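Local coordinates for hypothetical protein TT1466 (Thermus thermophilus, PDB 1IUK), which is of unknown cellular function but probably binds coenzyme A through a single Rossmann-type domain, at residues A[17-22]-A[76-81]; A[71-76]-A[95-100]; A[82-87]-A[106-111]; A[89-94]-A[114-119]. All coordinates share one frame; numbering follows the deposited sequence.

Contact 2 is the core of the four: ten of its twelve touching residues are buried, and main-chain bonds join two neighbouring strands of the parallel sheet. Contact 1 uses the same strand 73-76 at its C-terminal end, sharing V76, where one main-chain bond joins the two segments as the pairing with strand 15-19 ends and both chains turn into loops. Contacts 3 and 4 lie farther out and both use helix 107-115, contact 3 at its N-terminal end and contact 4 at its C-terminal end. Contact 3 is held by side-chain packing around a phenylalanine and a histidine. Contact 4, at the surface, relies on an arginine gripping a main-chain carbonyl beside a few aliphatic groups.

Contact 1: A[17-22]-A[76-81]; sequences AVLGAH and VFRPPS
The F77 ring receives two groups from segment 17-22: L19 O lies at its edge, close to the ring plane, and V18 CG1 approaches obliquely, 3.5 Å from F77 CD2. Beyond the two segments, A29 and V32 of helix 28-38 also touch this side chain. The setting is the C-terminal end of the parallel sheet in a Rossmann-type fold, where strands 15-19 and 73-76 run out side by side and give way to loops. In nucleotide-binding relatives of this fold such loops line the ligand site, so a role near coenzyme A is plausible here.

Strand pairing ends with a parallel bridge between L19 and V76. Of the bonds about this bridge, F77 N to L19 O is 2.9 Å long, with an N-H...O angle of 162°, the donor lying nearly along the C=O axis; L19 also bonds D75 through the main chain. On the same sheet face the L19 and V76 side chains run alongside each other in one direction, with L19 CD2 4.0 Å from V76 CG1. R78 lies roughly perpendicular to L19. Its CG, anti to its own carbonyl carbon (chi1 -51°), reaches 3.8 Å from L19 CG and 3.6 Å from L19 O. Farther out the R78 chain bends twice, and NH1 is hydrogen-bonded to NE2 of H86.

A type II turn from V18 to A21 takes the chain off the strand. G20 holds its third position with a positive phi (100°), a conformation that suits glycine. Against this bare backbone lies the arginine's aliphatic part, R78 CD being 3.9 Å from G20 CA.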
loop_
_atom_site.group_PDB
_atom_site.type_symbol
_atom_site.label_atom_id
_atom_site.label_comp_id
_atom_site.label_asym_id
_atom_site.label_seq_id
_atom_site.Cartn_x
_atom_site.Cartn_y
_atom_site.Cartn_z
ATOM N N ALA A 17 -0.831 -3.880 2.939
ATOM C CA ALA A 17 0.324 -3.443 3.710
ATOM C C ALA A 17 0.514 -1.965 3.380
ATOM O O ALA A 17 0.470 -1.575 2.224
ATOM C CB ALA A 17 1.582 -4.251 3.315
ATOM N N VAL A 18 0.708 -1.143 4.406
ATOM C CA VAL A 18 0.896 0.290 4.210
ATOM C C VAL A 18 2.362 0.638 4.443
ATOM O O VAL A 18 2.858 0.613 5.576
ATOM C CB VAL A 18 -0.003 1.104 5.186
ATOM C CG1 VAL A 18 0.234 2.599 4.996
ATOM C CG2 VAL A 18 -1.484 0.743 4.951
ATOM N N LEU A 19 3.052 0.945 3.359
ATOM C CA LEU A 19 4.459 1.275 3.444
ATOM C C LEU A 19 4.582 2.756 3.762
ATOM O O LEU A 19 4.228 3.613 2.945
ATOM C CB LEU A 19 5.151 0.945 2.120
ATOM C CG LEU A 19 6.671 0.979 2.184
ATOM C CD1 LEU A 19 7.162 -0.188 3.019
ATOM C CD2 LEU A 19 7.230 0.945 0.778
ATOM N N GLY A 20 5.099 3.048 4.953
ATOM C CA GLY A 20 5.242 4.429 5.378
ATOM C C GLY A 20 4.103 4.812 6.316
ATOM O O GLY A 20 3.816 5.999 6.487
ATOM N N ALA A 21 3.464 3.798 6.912
ATOM C CA ALA A 21 2.345 3.960 7.852
ATOM C C ALA A 21 2.717 4.967 8.924
ATOM O O ALA A 21 3.817 4.902 9.472
ATOM C CB ALA A 21 2.019 2.631 8.501
ATOM N N HIS A 22 1.797 5.877 9.245
ATOM C CA HIS A 22 2.079 6.917 10.232
ATOM C C HIS A 22 1.162 6.900 11.452
ATOM O O HIS A 22 0.011 6.489 11.369
ATOM C CB HIS A 22 2.016 8.288 9.565
ATOM C CG HIS A 22 2.853 9.322 10.250
ATOM N ND1 HIS A 22 4.012 9.827 9.701
ATOM C CD2 HIS A 22 2.719 9.918 11.458
ATOM C CE1 HIS A 22 4.558 10.689 10.540
ATOM N NE2 HIS A 22 3.792 10.761 11.614
ATOM N N VAL A 76 1.608 2.350 -0.915
ATOM C CA VAL A 76 2.853 3.066 -0.690
ATOM C C VAL A 76 2.723 4.566 -0.472
ATOM O O VAL A 76 2.252 5.301 -1.345
ATOM C CB VAL A 76 3.832 2.823 -1.881
ATOM C CG1 VAL A 76 5.204 3.418 -1.576
ATOM C CG2 VAL A 76 3.958 1.323 -2.151
ATOM N N PHE A 77 3.179 5.011 0.692
ATOM C CA PHE A 77 3.148 6.425 1.034
ATOM C C PHE A 77 4.558 7.029 1.045
ATOM O O PHE A 77 4.712 8.238 1.250
ATOM C CB PHE A 77 2.491 6.619 2.408
ATOM C CG PHE A 77 0.990 6.430 2.401
ATOM C CD1 PHE A 77 0.135 7.510 2.165
ATOM C CD2 PHE A 77 0.437 5.173 2.621
ATOM C CE1 PHE A 77 -1.257 7.333 2.150
ATOM C CE2 PHE A 77 -0.953 4.987 2.607
ATOM C CZ PHE A 77 -1.798 6.074 2.371
ATOM N N ARG A 78 5.587 6.203 0.832
ATOM C CA ARG A 78 6.968 6.714 0.830
ATOM C C ARG A 78 7.217 7.530 -0.436
ATOM O O ARG A 78 6.748 7.171 -1.512
ATOM C CB ARG A 78 7.958 5.564 0.967
ATOM C CG ARG A 78 7.631 4.651 2.148
ATOM C CD ARG A 78 8.583 4.815 3.320
ATOM N NE ARG A 78 9.020 6.189 3.504
ATOM C CZ ARG A 78 10.295 6.573 3.527
ATOM N NH1 ARG A 78 11.273 5.687 3.376
ATOM N NH2 ARG A 78 10.595 7.852 3.703
ATOM N N PRO A 79 7.952 8.656 -0.315
ATOM C CA PRO A 79 8.263 9.559 -1.433
ATOM C C PRO A 79 9.098 8.924 -2.511
ATOM O O PRO A 79 9.791 7.957 -2.242
ATOM C CB PRO A 79 8.971 10.744 -0.773
ATOM C CG PRO A 79 9.462 10.229 0.520
ATOM C CD PRO A 79 8.562 9.107 0.947
ATOM N N PRO A 80 9.053 9.471 -3.746
ATOM C CA PRO A 80 9.815 8.933 -4.883
ATOM C C PRO A 80 11.316 8.777 -4.637
ATOM O O PRO A 80 11.925 7.814 -5.096
ATOM C CB PRO A 80 9.511 9.911 -6.018
ATOM C CG PRO A 80 8.210 10.524 -5.636
ATOM C CD PRO A 80 8.279 10.659 -4.143
ATOM N N SER A 81 11.905 9.714 -3.903
ATOM C CA SER A 81 13.334 9.659 -3.610
ATOM C C SER A 81 13.718 8.553 -2.616
ATOM O O SER A 81 14.889 8.392 -2.276
ATOM C CB SER A 81 13.812 11.021 -3.085
ATOM O OG SER A 81 13.113 11.412 -1.911
#

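Contact 2: A[71-76]-A[95-100]; sequences VDILDV and PGLVWL
W99 N donates to L74 O at 2.8 Å in the central bond of two neighbouring parallel strands of the Rossmann sheet, whose axes run 18° apart and 4.8 Å from each other. It is flanked by L74 N to L97 O and V76 N to W99 O, both also 2.8 Å long.

This end is tight and buried. On one sheet face the V76 and L100 side chains are ranged abreast, L100 CD2 reaching 3.7 Å from V76 CB, while V98 CG1 sits 4.1 Å from V76 CG2. On the other, D75 OD1 lies 3.3 Å from W99 CD1, placed obliquely to the indole, with carboxylate and ring planes 81° apart. D75 OD1 accepts from Q101 NE2, and W99 NE1 donates to R124 O.

The opposite end is looser and partly exposed around D72 and G96. G96 N still bonds V71 O (2.9 Å), and V71 CG1 packs against P95 CB, but the D72 CB points away from segment 95-100, and its OD1 is bonded by K14 N.

Helix 3-12 packs on the I73, L97 and W99 face, helix 107-115 touches V98 and L100 on the other, and strand 15-19 borders strand 73-76.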
loop_
_atom_site.group_PDB
_atom_site.type_symbol
_atom_site.label_atom_id
_atom_site.label_comp_id
_atom_site.label_asym_id
_atom_site.label_seq_id
_atom_site.Cartn_x
_atom_site.Cartn_y
_atom_site.Cartn_z
ATOM N N VAL A 71 0.535 -10.354 0.861
ATOM C CA VAL A 71 -0.018 -9.011 0.746
ATOM C C VAL A 71 -0.713 -8.851 -0.591
ATOM O O VAL A 71 -0.104 -9.027 -1.648
ATOM C CB VAL A 71 1.104 -7.966 0.878
ATOM C CG1 VAL A 71 0.609 -6.594 0.452
ATOM C CG2 VAL A 71 1.617 -7.957 2.314
ATOM N N ASP A 72 -2.000 -8.525 -0.544
ATOM C CA ASP A 72 -2.788 -8.349 -1.759
ATOM C C ASP A 72 -2.534 -6.997 -2.381
ATOM O O ASP A 72 -2.454 -6.873 -3.598
ATOM C CB ASP A 72 -4.279 -8.517 -1.450
ATOM C CG ASP A 72 -4.630 -9.941 -1.047
ATOM O OD1 ASP A 72 -5.239 -10.130 0.018
ATOM O OD2 ASP A 72 -4.291 -10.879 -1.793
ATOM N N ILE A 73 -2.402 -5.979 -1.532
ATOM C CA ILE A 73 -2.149 -4.619 -1.995
ATOM C C ILE A 73 -1.083 -3.956 -1.139
ATOM O O ILE A 73 -1.149 -4.007 0.092
ATOM C CB ILE A 73 -3.420 -3.733 -1.900
ATOM C CG1 ILE A 73 -4.555 -4.365 -2.716
ATOM C CG2 ILE A 73 -3.105 -2.306 -2.388
ATOM C CD1 ILE A 73 -5.834 -3.552 -2.718
ATOM N N LEU A 74 -0.087 -3.360 -1.790
ATOM C CA LEU A 74 0.944 -2.636 -1.055
ATOM C C LEU A 74 0.635 -1.160 -1.311
ATOM O O LEU A 74 0.854 -0.654 -2.415
ATOM C CB LEU A 74 2.357 -2.979 -1.557
ATOM C CG LEU A 74 3.471 -2.209 -0.828
ATOM C CD1 LEU A 74 3.567 -2.679 0.606
ATOM C CD2 LEU A 74 4.794 -2.395 -1.545
ATOM N N ASP A 75 0.073 -0.489 -0.303
ATOM C CA ASP A 75 -0.282 0.935 -0.399
ATOM C C ASP A 75 0.963 1.694 0.045
ATOM O O ASP A 75 1.325 1.668 1.220
ATOM C CB ASP A 75 -1.454 1.227 0.540
ATOM C CG ASP A 75 -2.190 2.515 0.203
ATOM O OD1 ASP A 75 -2.014 3.081 -0.901
ATOM O OD2 ASP A 75 -2.971 2.955 1.072
ATOM N N VAL A 76 1.608 2.350 -0.915
ATOM C CA VAL A 76 2.853 3.066 -0.690
ATOM C C VAL A 76 2.723 4.566 -0.472
ATOM O O VAL A 76 2.252 5.301 -1.345
ATOM C CB VAL A 76 3.832 2.823 -1.881
ATOM C CG1 VAL A 76 5.204 3.418 -1.576
ATOM C CG2 VAL A 76 3.958 1.323 -2.151
ATOM N N PRO A 95 3.931 -8.321 -3.690
ATOM C CA PRO A 95 2.525 -8.098 -3.343
ATOM C C PRO A 95 1.723 -8.276 -4.624
ATOM O O PRO A 95 2.287 -8.173 -5.717
ATOM C CB PRO A 95 2.509 -6.650 -2.855
ATOM C CG PRO A 95 3.578 -6.009 -3.644
ATOM C CD PRO A 95 4.675 -7.052 -3.724
ATOM N N GLY A 96 0.422 -8.536 -4.495
ATOM C CA GLY A 96 -0.409 -8.725 -5.670
ATOM C C GLY A 96 -0.559 -7.479 -6.517
ATOM O O GLY A 96 -0.777 -7.557 -7.725
ATOM N N LEU A 97 -0.451 -6.316 -5.881
ATOM C CA LEU A 97 -0.602 -5.037 -6.572
ATOM C C LEU A 97 0.121 -3.949 -5.779
ATOM O O LEU A 97 0.074 -3.960 -4.545
ATOM C CB LEU A 97 -2.091 -4.695 -6.673
ATOM C CG LEU A 97 -2.518 -3.319 -7.194
ATOM C CD1 LEU A 97 -2.176 -3.192 -8.659
ATOM C CD2 LEU A 97 -4.018 -3.161 -7.010
ATOM N N VAL A 98 0.804 -3.037 -6.476
ATOM C CA VAL A 98 1.498 -1.934 -5.810
ATOM C C VAL A 98 0.751 -0.649 -6.133
ATOM O O VAL A 98 0.512 -0.319 -7.293
ATOM C CB VAL A 98 2.974 -1.810 -6.256
ATOM C CG1 VAL A 98 3.574 -0.496 -5.753
ATOM C CG2 VAL A 98 3.758 -2.981 -5.693
ATOM N N TRP A 99 0.381 0.065 -5.078
ATOM C CA TRP A 99 -0.386 1.302 -5.198
ATOM C C TRP A 99 0.425 2.492 -4.698
ATOM O O TRP A 99 0.651 2.620 -3.493
ATOM C CB TRP A 99 -1.667 1.170 -4.353
ATOM C CG TRP A 99 -2.691 2.255 -4.562
ATOM C CD1 TRP A 99 -2.619 3.556 -4.133
ATOM C CD2 TRP A 99 -3.923 2.137 -5.286
ATOM N NE1 TRP A 99 -3.726 4.252 -4.552
ATOM C CE2 TRP A 99 -4.543 3.408 -5.262
ATOM C CE3 TRP A 99 -4.563 1.081 -5.956
ATOM C CZ2 TRP A 99 -5.776 3.652 -5.886
ATOM C CZ3 TRP A 99 -5.791 1.326 -6.578
ATOM C CH2 TRP A 99 -6.381 2.604 -6.537
ATOM N N LEU A 100 0.869 3.351 -5.609
ATOM C CA LEU A 100 1.628 4.527 -5.194
ATOM C C LEU A 100 0.633 5.645 -4.893
ATOM O O LEU A 100 -0.143 6.052 -5.769
ATOM C CB LEU A 100 2.581 4.971 -6.301
ATOM C CG LEU A 100 3.586 3.910 -6.767
ATOM C CD1 LEU A 100 4.545 4.552 -7.778
ATOM C CD2 LEU A 100 4.341 3.320 -5.560
#

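Contact 3: A[82-87]-A[106-111]; sequences ALMDHL and HPEFEK
L83 and F109 meet with their side chains nearly perpendicular. L83 CB stands over one face of the phenyl ring in a CH-pi contact, 3.9 Å from the ring centroid and offset toward the rim. The ring is carried there by an F109 CG anti to the backbone N (chi1 -178°). L87 slides past the ring in the opposite sense, its CG 3.6 Å from F109 CD1, approaching obliquely. Main chain also meets the ring, L83 O lying 3.3 Å from F109 CE1.

M84 serves the outer part of the contact. Bent at both chi2 and chi3, its chain runs crosswise to H106 and E108: M84 CG lies 3.4 Å from H106 CE1, SD lies obliquely to the imidazole, and the methyl CE of M84 meets E108 CG at 3.3 Å. L83 and H106 run past each other in opposite senses, L83 CD1 3.8 Å from H106 CB.

H106 is the N-cap of helix 107-115. F109 N donates to H106 ND1 at 3.0 Å, nearly in the imidazole plane, so the bond sets the rotation of a ring that M84 packs against. H106 N in turn donates to E110 OE2, and E110 OE1 forms a salt bridge with R105.

Helix 80-83 follows strand 73-76 and helix 107-115 follows strand 98-100. F109 and E110 also pack on L100, so the contact lies over one face of the sheet.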
loop_
_atom_site.group_PDB
_atom_site.type_symbol
_atom_site.label_atom_id
_atom_site.label_comp_id
_atom_site.label_asym_id
_atom_site.label_seq_id
_atom_site.Cartn_x
_atom_site.Cartn_y
_atom_site.Cartn_z
ATOM N N ALA A 82 12.737 7.781 -2.152
ATOM C CA ALA A 82 13.009 6.706 -1.197
ATOM C C ALA A 82 12.606 5.343 -1.756
ATOM O O ALA A 82 12.903 4.303 -1.176
ATOM C CB ALA A 82 12.240 6.969 0.117
ATOM N N LEU A 83 11.937 5.352 -2.893
ATOM C CA LEU A 83 11.433 4.118 -3.461
ATOM C C LEU A 83 12.469 3.112 -3.935
ATOM O O LEU A 83 12.335 1.924 -3.663
ATOM C CB LEU A 83 10.450 4.443 -4.593
ATOM C CG LEU A 83 9.202 5.248 -4.177
ATOM C CD1 LEU A 83 8.294 5.459 -5.379
ATOM C CD2 LEU A 83 8.459 4.512 -3.075
ATOM N N MET A 84 13.502 3.571 -4.631
ATOM C CA MET A 84 14.515 2.641 -5.127
ATOM C C MET A 84 15.186 1.820 -4.024
ATOM O O MET A 84 15.492 0.650 -4.220
ATOM C CB MET A 84 15.557 3.391 -5.951
ATOM C CG MET A 84 15.094 3.735 -7.365
ATOM S SD MET A 84 14.244 2.404 -8.293
ATOM C CE MET A 84 15.584 1.366 -8.784
ATOM N N ASP A 85 15.396 2.407 -2.853
ATOM C CA ASP A 85 16.023 1.667 -1.758
ATOM C C ASP A 85 15.074 0.631 -1.169
ATOM O O ASP A 85 15.483 -0.217 -0.371
ATOM C CB ASP A 85 16.476 2.625 -0.656
ATOM C CG ASP A 85 17.599 3.545 -1.110
ATOM O OD1 ASP A 85 18.366 3.152 -2.018
ATOM O OD2 ASP A 85 17.715 4.664 -0.565
ATOM N N HIS A 86 13.800 0.704 -1.550
ATOM C CA HIS A 86 12.801 -0.242 -1.048
ATOM C C HIS A 86 12.568 -1.349 -2.086
ATOM O O HIS A 86 12.053 -2.417 -1.757
ATOM C CB HIS A 86 11.445 0.463 -0.791
ATOM C CG HIS A 86 11.369 1.237 0.496
ATOM N ND1 HIS A 86 11.326 0.630 1.734
ATOM C CD2 HIS A 86 11.259 2.569 0.730
ATOM C CE1 HIS A 86 11.191 1.554 2.671
ATOM N NE2 HIS A 86 11.148 2.739 2.089
ATOM N N LEU A 87 12.944 -1.080 -3.334
ATOM C CA LEU A 87 12.733 -2.031 -4.421
ATOM C C LEU A 87 13.050 -3.478 -4.086
ATOM O O LEU A 87 12.259 -4.370 -4.389
ATOM C CB LEU A 87 13.508 -1.614 -5.671
ATOM C CG LEU A 87 12.705 -1.522 -6.978
ATOM C CD1 LEU A 87 13.653 -1.505 -8.162
ATOM C CD2 LEU A 87 11.727 -2.677 -7.098
ATOM N N HIS A 106 7.565 7.301 -10.000
ATOM C CA HIS A 106 8.978 6.983 -10.139
ATOM C C HIS A 106 9.155 5.969 -11.246
ATOM O O HIS A 106 9.050 4.760 -11.023
ATOM C CB HIS A 106 9.571 6.431 -8.852
ATOM C CG HIS A 106 11.069 6.441 -8.841
ATOM N ND1 HIS A 106 11.826 5.473 -9.466
ATOM C CD2 HIS A 106 11.951 7.320 -8.304
ATOM C CE1 HIS A 106 13.108 5.756 -9.315
ATOM N NE2 HIS A 106 13.210 6.870 -8.614
ATOM N N PRO A 107 9.421 6.468 -12.465
ATOM C CA PRO A 107 9.634 5.724 -13.708
ATOM C C PRO A 107 10.414 4.421 -13.572
ATOM O O PRO A 107 9.919 3.356 -13.947
ATOM C CB PRO A 107 10.353 6.731 -14.592
ATOM C CG PRO A 107 9.774 8.032 -14.166
ATOM C CD PRO A 107 9.529 7.921 -12.688
ATOM N N GLU A 108 11.632 4.505 -13.043
ATOM C CA GLU A 108 12.441 3.309 -12.901
ATOM C C GLU A 108 11.784 2.322 -11.952
ATOM O O GLU A 108 11.684 1.132 -12.252
ATOM C CB GLU A 108 13.849 3.653 -12.398
ATOM C CG GLU A 108 14.579 2.458 -11.782
ATOM C CD GLU A 108 16.088 2.526 -11.923
ATOM O OE1 GLU A 108 16.636 3.649 -11.932
ATOM O OE2 GLU A 108 16.727 1.453 -12.019
ATOM N N PHE A 109 11.341 2.813 -10.798
ATOM C CA PHE A 109 10.703 1.951 -9.810
ATOM C C PHE A 109 9.476 1.277 -10.408
ATOM O O PHE A 109 9.247 0.086 -10.202
ATOM C CB PHE A 109 10.302 2.780 -8.586
ATOM C CG PHE A 109 9.682 1.977 -7.481
ATOM C CD1 PHE A 109 10.483 1.296 -6.564
ATOM C CD2 PHE A 109 8.290 1.909 -7.346
ATOM C CE1 PHE A 109 9.909 0.554 -5.523
ATOM C CE2 PHE A 109 7.709 1.169 -6.311
ATOM C CZ PHE A 109 8.517 0.491 -5.397
ATOM N N GLU A 110 8.696 2.045 -11.158
ATOM C CA GLU A 110 7.485 1.522 -11.774
ATOM C C GLU A 110 7.812 0.530 -12.873
ATOM O O GLU A 110 7.140 -0.493 -13.017
ATOM C CB GLU A 110 6.650 2.673 -12.326
ATOM C CG GLU A 110 6.063 3.561 -11.223
ATOM C CD GLU A 110 5.391 4.798 -11.768
ATOM O OE1 GLU A 110 4.586 4.656 -12.714
ATOM O OE2 GLU A 110 5.667 5.908 -11.263
ATOM N N LYS A 111 8.855 0.829 -13.643
ATOM C CA LYS A 111 9.273 -0.053 -14.720
ATOM C C LYS A 111 9.775 -1.373 -14.152
ATOM O O LYS A 111 9.496 -2.428 -14.712
ATOM C CB LYS A 111 10.373 0.594 -15.565
ATOM C CG LYS A 111 10.873 -0.292 -16.714
ATOM C CD LYS A 111 12.363 -0.062 -17.015
ATOM C CE LYS A 111 12.797 -0.741 -18.317
ATOM N NZ LYS A 111 11.752 -0.647 -19.387
#

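Contact 4: A[89-94]-A[114-119]; sequences EVLALR and KEAGIP
R94 grips the main-chain carbonyl of A116 end-on with both terminal nitrogens: R94 NH1 is 2.7 Å and NH2 2.6 Å from A116 O. Both bonds are bent, with N-H...O angles near 140°. The oxygen lies 5° out of the guanidinium plane. I118 CG1 lies over one face of that group, 3.7 Å from R94 NH1, and I118 CD1 sits 3.8 Å from R94 CG, so the arginine is bonded at its edge and packed on one face. Beside it, L91 CD2 touches A116 CB at 3.6 Å and I118 CD1 at 4.1 Å.

Two helix ends position these groups. R94 is the first residue past helix 87-93 and has positive phi. A116 ends the last turn of helix 107-115, where G117 completes a Schellman motif, with G117 N bonded to K114 O at 2.8 Å. A positive guanidinium at the C-terminal end of a helix would be expected to interact favourably with the helix dipole.

Farther out, V90, L91 and I118 all touch L113 of helix 107-115. P119 then pairs with V98 through the main chain, leading the segment onto strand 120-122 beside strand 98-100, while helix 87-93 leads into the latter strand.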
loop_
_atom_site.group_PDB
_atom_site.type_symbol
_atom_site.label_atom_id
_atom_site.label_comp_id
_atom_site.label_asym_id
_atom_site.label_seq_id
_atom_site.Cartn_x
_atom_site.Cartn_y
_atom_site.Cartn_z
ATOM N N GLU A 89 13.117 -5.162 -1.179
ATOM C CA GLU A 89 12.128 -5.763 -0.282
ATOM C C GLU A 89 10.738 -5.840 -0.938
ATOM O O GLU A 89 9.941 -6.726 -0.624
ATOM C CB GLU A 89 12.063 -4.985 1.037
ATOM C CG GLU A 89 11.539 -3.571 0.918
ATOM C CD GLU A 89 11.077 -2.996 2.256
ATOM O OE1 GLU A 89 11.089 -3.728 3.272
ATOM O OE2 GLU A 89 10.700 -1.807 2.295
ATOM N N VAL A 90 10.457 -4.915 -1.851
ATOM C CA VAL A 90 9.174 -4.909 -2.555
ATOM C C VAL A 90 9.128 -6.122 -3.486
ATOM O O VAL A 90 8.193 -6.922 -3.443
ATOM C CB VAL A 90 8.984 -3.596 -3.383
ATOM C CG1 VAL A 90 7.825 -3.741 -4.361
ATOM C CG2 VAL A 90 8.716 -2.417 -2.436
ATOM N N LEU A 91 10.154 -6.267 -4.316
ATOM C CA LEU A 91 10.221 -7.394 -5.239
ATOM C C LEU A 91 10.231 -8.726 -4.500
ATOM O O LEU A 91 9.670 -9.705 -4.978
ATOM C CB LEU A 91 11.456 -7.259 -6.123
ATOM C CG LEU A 91 11.380 -6.087 -7.113
ATOM C CD1 LEU A 91 12.742 -5.881 -7.752
ATOM C CD2 LEU A 91 10.323 -6.355 -8.178
ATOM N N ALA A 92 10.847 -8.763 -3.321
ATOM C CA ALA A 92 10.913 -9.988 -2.526
ATOM C C ALA A 92 9.557 -10.386 -1.952
ATOM O O ALA A 92 9.192 -11.564 -1.932
ATOM C CB ALA A 92 11.906 -9.814 -1.398
ATOM N N LEU A 93 8.817 -9.392 -1.468
ATOM C CA LEU A 93 7.502 -9.638 -0.897
ATOM C C LEU A 93 6.524 -10.048 -1.992
ATOM O O LEU A 93 5.629 -10.871 -1.761
ATOM C CB LEU A 93 6.986 -8.369 -0.209
ATOM C CG LEU A 93 5.512 -8.332 0.223
ATOM C CD1 LEU A 93 5.379 -8.926 1.618
ATOM C CD2 LEU A 93 5.007 -6.892 0.198
ATOM N N ARG A 94 6.720 -9.475 -3.182
ATOM C CA ARG A 94 5.864 -9.714 -4.338
ATOM C C ARG A 94 4.370 -9.561 -3.983
ATOM O O ARG A 94 3.611 -10.539 -3.981
ATOM C CB ARG A 94 6.126 -11.099 -4.943
ATOM C CG ARG A 94 6.430 -11.037 -6.443
ATOM C CD ARG A 94 6.521 -12.428 -7.104
ATOM N NE ARG A 94 5.858 -12.463 -8.413
ATOM C CZ ARG A 94 6.219 -11.725 -9.460
ATOM N NH1 ARG A 94 7.241 -10.883 -9.371
ATOM N NH2 ARG A 94 5.549 -11.814 -10.601
ATOM N N LYS A 114 6.804 -3.525 -13.211
ATOM C CA LYS A 114 6.137 -4.021 -14.414
ATOM C C LYS A 114 6.917 -5.230 -14.945
ATOM O O LYS A 114 6.364 -6.303 -15.198
ATOM C CB LYS A 114 6.101 -2.927 -15.489
ATOM C CG LYS A 114 5.790 -3.448 -16.897
ATOM C CD LYS A 114 6.202 -2.452 -17.984
ATOM C CE LYS A 114 6.693 -3.171 -19.233
ATOM N NZ LYS A 114 8.176 -3.373 -19.220
ATOM N N GLU A 115 8.218 -5.050 -15.104
ATOM C CA GLU A 115 9.054 -6.124 -15.595
ATOM C C GLU A 115 8.940 -7.380 -14.722
ATOM O O GLU A 115 8.977 -8.498 -15.236
ATOM C CB GLU A 115 10.491 -5.614 -15.725
ATOM C CG GLU A 115 10.598 -4.603 -16.865
ATOM C CD GLU A 115 11.968 -3.973 -17.008
ATOM O OE1 GLU A 115 12.349 -3.666 -18.158
ATOM O OE2 GLU A 115 12.658 -3.778 -15.983
ATOM N N ALA A 116 8.759 -7.215 -13.414
ATOM C CA ALA A 116 8.609 -8.372 -12.535
ATOM C C ALA A 116 7.185 -8.963 -12.571
ATOM O O ALA A 116 6.863 -9.890 -11.822
ATOM C CB ALA A 116 8.978 -7.990 -11.109
ATOM N N GLY A 117 6.336 -8.432 -13.446
ATOM C CA GLY A 117 4.969 -8.920 -13.533
ATOM C C GLY A 117 4.068 -8.471 -12.380
ATOM O O GLY A 117 3.069 -9.125 -12.070
ATOM N N ILE A 118 4.409 -7.356 -11.741
ATOM C CA ILE A 118 3.615 -6.854 -10.620
ATOM C C ILE A 118 2.809 -5.616 -11.033
ATOM O O ILE A 118 3.383 -4.587 -11.406
ATOM C CB ILE A 118 4.525 -6.503 -9.415
ATOM C CG1 ILE A 118 5.277 -7.757 -8.960
ATOM C CG2 ILE A 118 3.680 -5.926 -8.260
ATOM C CD1 ILE A 118 6.353 -7.512 -7.915
ATOM N N PRO A 119 1.461 -5.704 -10.978
ATOM C CA PRO A 119 0.593 -4.583 -11.350
ATOM C C PRO A 119 0.859 -3.362 -10.489
ATOM O O PRO A 119 1.139 -3.479 -9.301
ATOM C CB PRO A 119 -0.821 -5.121 -11.140
ATOM C CG PRO A 119 -0.689 -6.589 -11.073
ATOM C CD PRO A 119 0.683 -6.880 -10.553
#